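Local coordinates for uncharacterized protein PSPTO_3016 (Pseudomonas syringae pv. tomato, PDB 3H9X), which is of unknown function but, as an MmcQ/YjbR-family protein with a "double wing" fold, probably binds DNA, at residues Pro18-Glu23 with Asp27-Arg32; Ile46-Ile51 with Gly55-Asp60. One frame throughout, in Å; residues are numbered along the deposited sequence.

Contact 1. Residues Pro18-Glu23 with Asp27-Arg32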
loop_
_atom_site.group_PDB
_atom_site.type_symbol
_atom_site.label_atom_id
_atom_site.label_comp_id
_atom_site.label_asym_id
_atom_site.label_seq_id
_atom_site.Cartn_x
_atom_site.Cartn_y
_atom_site.Cartn_z
ATOM N N PRO A 18 -7.450 10.896 2.915
ATOM C CA PRO A 18 -7.367 10.095 1.691
ATOM C C PRO A 18 -7.876 10.826 0.458
ATOM O O PRO A 18 -8.913 11.492 0.499
ATOM C CB PRO A 18 -8.205 8.865 2.028
ATOM C CG PRO A 18 -9.226 9.402 2.984
ATOM C CD PRO A 18 -8.374 10.270 3.878
ATOM N N ASP A 19 -7.129 10.698 -0.635
ATOM C CA ASP A 19 -7.480 11.330 -1.899
ATOM C C ASP A 19 -7.941 10.294 -2.912
ATOM O O ASP A 19 -7.534 9.136 -2.851
ATOM C CB ASP A 19 -6.289 12.082 -2.457
ATOM C CG ASP A 19 -6.554 13.540 -2.555
ATOM O OD1 ASP A 19 -7.517 13.908 -3.266
ATOM O OD2 ASP A 19 -5.819 14.321 -1.918
ATOM N N HIS A 20 -8.786 10.705 -3.850
ATOM C CA HIS A 20 -9.295 9.781 -4.853
ATOM C C HIS A 20 -9.141 10.417 -6.211
ATOM O O HIS A 20 -10.070 11.038 -6.726
ATOM C CB HIS A 20 -10.765 9.475 -4.577
ATOM C CG HIS A 20 -11.023 9.043 -3.171
ATOM N ND1 HIS A 20 -10.688 7.792 -2.704
ATOM C CD2 HIS A 20 -11.489 9.730 -2.101
ATOM C CE1 HIS A 20 -10.931 7.727 -1.409
ATOM N NE2 HIS A 20 -11.418 8.891 -1.018
ATOM N N PRO A 21 -7.955 10.272 -6.812
ATOM C CA PRO A 21 -7.636 10.828 -8.124
ATOM C C PRO A 21 -8.444 10.274 -9.276
ATOM O O PRO A 21 -8.799 11.010 -10.189
ATOM C CB PRO A 21 -6.156 10.503 -8.285
ATOM C CG PRO A 21 -5.662 10.453 -6.886
ATOM C CD PRO A 21 -6.755 9.684 -6.200
ATOM N N TRP A 22 -8.710 8.971 -9.235
ATOM C CA TRP A 22 -9.449 8.279 -10.292
ATOM C C TRP A 22 -10.952 8.306 -10.122
ATOM O O TRP A 22 -11.489 7.803 -9.145
ATOM C CB TRP A 22 -9.003 6.820 -10.375
ATOM C CG TRP A 22 -7.560 6.668 -10.667
ATOM C CD1 TRP A 22 -6.960 6.684 -11.894
ATOM C CD2 TRP A 22 -6.512 6.523 -9.708
ATOM N NE1 TRP A 22 -5.596 6.553 -11.756
ATOM C CE2 TRP A 22 -5.296 6.447 -10.420
ATOM C CE3 TRP A 22 -6.481 6.439 -8.307
ATOM C CZ2 TRP A 22 -4.067 6.306 -9.786
ATOM C CZ3 TRP A 22 -5.253 6.301 -7.679
ATOM C CH2 TRP A 22 -4.068 6.229 -8.419
ATOM N N GLU A 23 -11.627 8.881 -11.102
ATOM C CA GLU A 23 -13.073 8.978 -11.082
ATOM C C GLU A 23 -13.663 7.602 -11.325
ATOM O O GLU A 23 -14.651 7.216 -10.708
ATOM C CB GLU A 23 -13.533 9.950 -12.174
ATOM C CG GLU A 23 -13.078 9.580 -13.609
ATOM C CD GLU A 23 -11.576 9.790 -13.886
ATOM O OE1 GLU A 23 -11.138 10.956 -14.038
ATOM O OE2 GLU A 23 -10.834 8.782 -13.954
ATOM N N ASP A 27 -12.765 3.505 -5.189
ATOM C CA ASP A 27 -12.031 2.838 -4.120
ATOM C C ASP A 27 -10.577 3.174 -4.022
ATOM O O ASP A 27 -10.044 3.337 -2.920
ATOM C CB ASP A 27 -12.137 1.339 -4.259
ATOM C CG ASP A 27 -13.462 0.846 -3.837
ATOM O OD1 ASP A 27 -13.680 -0.377 -3.916
ATOM O OD2 ASP A 27 -14.289 1.695 -3.413
ATOM N N TYR A 28 -9.914 3.233 -5.168
ATOM C CA TYR A 28 -8.503 3.558 -5.176
ATOM C C TYR A 28 -8.321 4.876 -4.431
ATOM O O TYR A 28 -8.981 5.859 -4.739
ATOM C CB TYR A 28 -8.003 3.675 -6.617
ATOM C CG TYR A 28 -8.077 2.385 -7.404
ATOM C CD1 TYR A 28 -7.338 2.217 -8.570
ATOM C CD2 TYR A 28 -8.860 1.322 -6.969
ATOM C CE1 TYR A 28 -7.377 1.014 -9.281
ATOM C CE2 TYR A 28 -8.905 0.121 -7.668
ATOM C CZ TYR A 28 -8.163 -0.031 -8.818
ATOM O OH TYR A 28 -8.200 -1.236 -9.481
ATOM N N ALA A 29 -7.441 4.884 -3.435
ATOM C CA ALA A 29 -7.184 6.079 -2.646
ATOM C C ALA A 29 -5.691 6.245 -2.431
ATOM O O ALA A 29 -5.005 5.284 -2.106
ATOM C CB ALA A 29 -7.880 5.976 -1.307
ATOM N N VAL A 30 -5.181 7.459 -2.622
ATOM C CA VAL A 30 -3.754 7.709 -2.415
ATOM C C VAL A 30 -3.529 8.548 -1.160
ATOM O O VAL A 30 -4.412 9.279 -0.723
ATOM C CB VAL A 30 -3.070 8.409 -3.656
ATOM C CG1 VAL A 30 -3.356 7.632 -4.923
ATOM C CG2 VAL A 30 -3.520 9.836 -3.792
ATOM N N PHE A 31 -2.351 8.406 -0.567
ATOM C CA PHE A 31 -2.007 9.160 0.626
ATOM C C PHE A 31 -0.709 9.889 0.345
ATOM O O PHE A 31 0.313 9.258 0.072
ATOM C CB PHE A 31 -1.834 8.230 1.828
ATOM C CG PHE A 31 -3.099 7.536 2.231
ATOM C CD1 PHE A 31 -3.674 6.580 1.400
ATOM C CD2 PHE A 31 -3.737 7.857 3.424
ATOM C CE1 PHE A 31 -4.866 5.960 1.745
ATOM C CE2 PHE A 31 -4.933 7.243 3.784
ATOM C CZ PHE A 31 -5.497 6.290 2.941
ATOM N N ARG A 32 -0.744 11.216 0.393
ATOM C CA ARG A 32 0.460 11.990 0.133
ATOM C C ARG A 32 0.697 13.071 1.172
ATOM O O ARG A 32 -0.116 13.276 2.074
ATOM C CB ARG A 32 0.389 12.628 -1.249
ATOM C CG ARG A 32 -0.684 13.679 -1.398
ATOM C CD ARG A 32 -1.844 13.169 -2.224
ATOM N NE ARG A 32 -2.799 14.238 -2.488
ATOM C CZ ARG A 32 -2.537 15.303 -3.241
ATOM N NH1 ARG A 32 -3.464 16.234 -3.426
ATOM N NH2 ARG A 32 -1.355 15.433 -3.820
#
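A single antiparallel beta bridge at the outer edge of the five-stranded sheet, where the loop after helix 3-13 runs back along edge strand 29-32, brings D19 against V30 as a hydrogen-bonded pair. D19 N donates to V30 O almost straight (3.1 Å, 169° at the hydrogen), and V30 N returns a bond to D19 O (2.9 Å). A29 CA also lies close to the D19 carbonyl oxygen. One residue further along, the H20 imidazole adds a side-chain bond to the strand backbone: its ND1, with Y28 O close to the ring plane, reaches that oxygen from above the carbonyl plane (3.3 Å), and CE1 lies against A29 CB.

Beyond it the chain turns at P21 and W22 folds back over the strand. The indole uses its six-membered ring, CZ3 touching V30 CG1 (3.6 Å) and CE3 touching Y28 CB, and both side chains cross it at about a right angle. V30 CG2 meets D19 CB and P21 CG. At the far end, P18 CA lies over one face of the F31 ring, offset toward the rim, and P18 CB meets F31 CZ at 3.8 Å; the packing of this ring continues into the core through F6 and A10 of helix 3-13, while Y28 stacks on F25 within the turn.

A salt bridge flanks the pair. R32 bends at its second torsion (-106°), which swings the guanidinium back toward D19; NE then meets OD2 at 3.1 Å. OD2 lies near the guanidinium plane, whereas NE approaches 48° out of the carboxylate plane, with NH1 adding only a weak bond to the same oxygen.

Contact 2. Residues Ile46-Ile51 with Gly55-Asp60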
loop_
_atom_site.group_PDB
_atom_site.type_symbol
_atom_site.label_atom_id
_atom_site.label_comp_id
_atom_site.label_asym_id
_atom_site.label_seq_id
_atom_site.Cartn_x
_atom_site.Cartn_y
_atom_site.Cartn_z
ATOM N N ILE A 46 -8.487 -4.653 -5.848
ATOM C CA ILE A 46 -8.232 -5.289 -7.143
ATOM C C ILE A 46 -8.555 -6.775 -7.228
ATOM O O ILE A 46 -8.744 -7.444 -6.208
ATOM C CB ILE A 46 -6.744 -5.136 -7.560
ATOM C CG1 ILE A 46 -5.848 -5.837 -6.533
ATOM C CG2 ILE A 46 -6.385 -3.668 -7.672
ATOM C CD1 ILE A 46 -4.407 -6.000 -6.960
ATOM N N PRO A 47 -8.635 -7.310 -8.462
ATOM C CA PRO A 47 -8.927 -8.730 -8.667
ATOM C C PRO A 47 -7.722 -9.546 -8.169
ATOM O O PRO A 47 -6.591 -9.289 -8.566
ATOM C CB PRO A 47 -9.099 -8.826 -10.183
ATOM C CG PRO A 47 -9.617 -7.476 -10.552
ATOM C CD PRO A 47 -8.732 -6.577 -9.742
ATOM N N ALA A 48 -7.963 -10.517 -7.296
ATOM C CA ALA A 48 -6.888 -11.331 -6.756
ATOM C C ALA A 48 -5.871 -11.747 -7.825
ATOM O O ALA A 48 -4.654 -11.693 -7.591
ATOM C CB ALA A 48 -7.469 -12.559 -6.066
ATOM N N GLU A 49 -6.373 -12.133 -9.001
ATOM C CA GLU A 49 -5.533 -12.583 -10.125
ATOM C C GLU A 49 -4.396 -11.614 -10.508
ATOM O O GLU A 49 -3.264 -12.052 -10.702
ATOM C CB GLU A 49 -6.411 -12.863 -11.360
ATOM C CG GLU A 49 -7.063 -11.611 -11.960
ATOM C CD GLU A 49 -7.293 -11.713 -13.481
ATOM O OE1 GLU A 49 -6.327 -12.070 -14.223
ATOM O OE2 GLU A 49 -8.434 -11.403 -13.939
ATOM N N LYS A 50 -4.702 -10.317 -10.613
ATOM C CA LYS A 50 -3.713 -9.285 -10.956
ATOM C C LYS A 50 -2.380 -9.349 -10.166
ATOM O O LYS A 50 -1.375 -8.765 -10.605
ATOM C CB LYS A 50 -4.311 -7.882 -10.779
ATOM C CG LYS A 50 -5.342 -7.462 -11.833
ATOM C CD LYS A 50 -4.655 -7.012 -13.127
ATOM C CE LYS A 50 -5.652 -6.575 -14.222
ATOM N NZ LYS A 50 -6.422 -7.731 -14.789
ATOM N N ILE A 51 -2.362 -10.012 -9.002
ATOM C CA ILE A 51 -1.109 -10.138 -8.235
ATOM C C ILE A 51 -0.750 -11.588 -7.925
ATOM O O ILE A 51 -0.116 -11.883 -6.896
ATOM C CB ILE A 51 -1.106 -9.365 -6.882
ATOM C CG1 ILE A 51 -2.171 -9.939 -5.934
ATOM C CG2 ILE A 51 -1.261 -7.877 -7.142
ATOM C CD1 ILE A 51 -2.019 -9.441 -4.493
ATOM N N GLY A 55 -8.247 -17.861 -7.319
ATOM C CA GLY A 55 -9.605 -17.673 -6.815
ATOM C C GLY A 55 -10.259 -16.464 -7.479
ATOM O O GLY A 55 -9.651 -15.388 -7.530
ATOM N N ASP A 56 -11.481 -16.617 -7.999
ATOM C CA ASP A 56 -12.171 -15.489 -8.663
ATOM C C ASP A 56 -12.735 -14.558 -7.575
ATOM O O ASP A 56 -13.953 -14.425 -7.389
ATOM C CB ASP A 56 -13.303 -16.008 -9.576
ATOM C CG ASP A 56 -13.886 -14.915 -10.491
ATOM O OD1 ASP A 56 -14.711 -15.258 -11.393
ATOM O OD2 ASP A 56 -13.530 -13.712 -10.311
ATOM N N LYS A 57 -11.815 -13.910 -6.869
ATOM C CA LYS A 57 -12.160 -13.017 -5.786
ATOM C C LYS A 57 -11.388 -11.705 -5.870
ATOM O O LYS A 57 -10.363 -11.642 -6.535
ATOM C CB LYS A 57 -11.821 -13.693 -4.473
ATOM C CG LYS A 57 -10.354 -13.955 -4.338
ATOM C CD LYS A 57 -9.993 -14.108 -2.864
ATOM C CE LYS A 57 -8.479 -14.317 -2.710
ATOM N NZ LYS A 57 -7.992 -14.193 -1.288
ATOM N N ARG A 58 -11.877 -10.665 -5.193
ATOM C CA ARG A 58 -11.180 -9.379 -5.163
ATOM C C ARG A 58 -10.332 -9.349 -3.868
ATOM O O ARG A 58 -10.531 -10.169 -2.953
ATOM C CB ARG A 58 -12.168 -8.200 -5.099
ATOM C CG ARG A 58 -13.503 -8.320 -5.848
ATOM C CD ARG A 58 -13.461 -7.635 -7.186
ATOM N NE ARG A 58 -12.757 -6.367 -7.101
ATOM C CZ ARG A 58 -12.468 -5.608 -8.158
ATOM N NH1 ARG A 58 -12.823 -5.987 -9.383
ATOM N NH2 ARG A 58 -11.816 -4.465 -8.001
ATOM N N VAL A 59 -9.402 -8.392 -3.798
ATOM C CA VAL A 59 -8.539 -8.190 -2.618
ATOM C C VAL A 59 -8.249 -6.685 -2.394
ATOM O O VAL A 59 -8.285 -5.887 -3.336
ATOM C CB VAL A 59 -7.165 -8.921 -2.755
ATOM C CG1 VAL A 59 -7.358 -10.428 -2.697
ATOM C CG2 VAL A 59 -6.482 -8.530 -4.052
ATOM N N ASP A 60 -7.992 -6.292 -1.152
ATOM C CA ASP A 60 -7.654 -4.903 -0.873
ATOM C C ASP A 60 -6.177 -4.880 -0.544
ATOM O O ASP A 60 -5.732 -5.581 0.361
ATOM C CB ASP A 60 -8.461 -4.350 0.303
ATOM C CG ASP A 60 -9.735 -3.650 -0.142
ATOM O OD1 ASP A 60 -10.174 -3.896 -1.293
ATOM O OD2 ASP A 60 -10.293 -2.864 0.665
#
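I46 and V59 face each other as an antiparallel hydrogen-bonded pair at the end of the beta hairpin formed by strands 39-47 and 58-65. I46 N gives its hydrogen to V59 O (2.8 Å) and V59 N to I46 O (2.7 Å), both nearly along the C=O axis. A third backbone bond follows, A48 N to K57 O at 2.8 Å, in the carbonyl plane, and the strands part there: residues 48-50 wind into a 3-10 turn, while 55-57 enter strand 58-65 through an inverse gamma turn centred on D56.

Side chains fill in on both sides of this pairing. I46 CG1 and V59 CG2 meet at 3.7 Å; both branches sit between the backbone N and the carbonyl carbon of their own residues, I46 with chi1 62°, and so bend over the strands toward each other. V59 CG1, the other branch, covers A48 CB. That methyl also packs on the K57 side chain, with CG at 3.6 Å, so the first residue of the 3-10 turn is held from two directions.

At the non-hydrogen-bonded pair P47-R58 the arginine runs alongside the proline ring. R58 bends at chi2 and chi3, laying one face of its guanidinium over the P47 ring and the I46 backbone, with NH1 3.7 Å from P47 CG.

Farther out, the salt bridge from R58 NH2 to D45 OD2 probably limits the rotation of that flat group, and I46 packs on Y28 and Y84. With D45 probably balancing its charge, the flat face of the guanidinium rests on the proline ring, which implies that van der Waals contact, not a further polar bond, is what the R58 side chain contributes across this pair.

Overall arrangement
Contacts 1 and 2 are consecutive in the chain, with centres about 19 Å apart, and strand 39-47 is what joins them: it pairs with strand 29-32 of contact 1 on one side and with strand 58-65 of contact 2 on the other. Neither lies wholly in the core. Contact 1 attaches a loop to the sheet edge through a single bridge, so aromatic side chains, prolines and an ion pair do much of the holding. Contact 2 sits at the loop end of the hairpin, where three backbone bonds carry the pairing and aliphatic side chains lie beside a long arginine and lysine. They touch directly where Y28 OH packs on I46 CG2 at 3.5 Å.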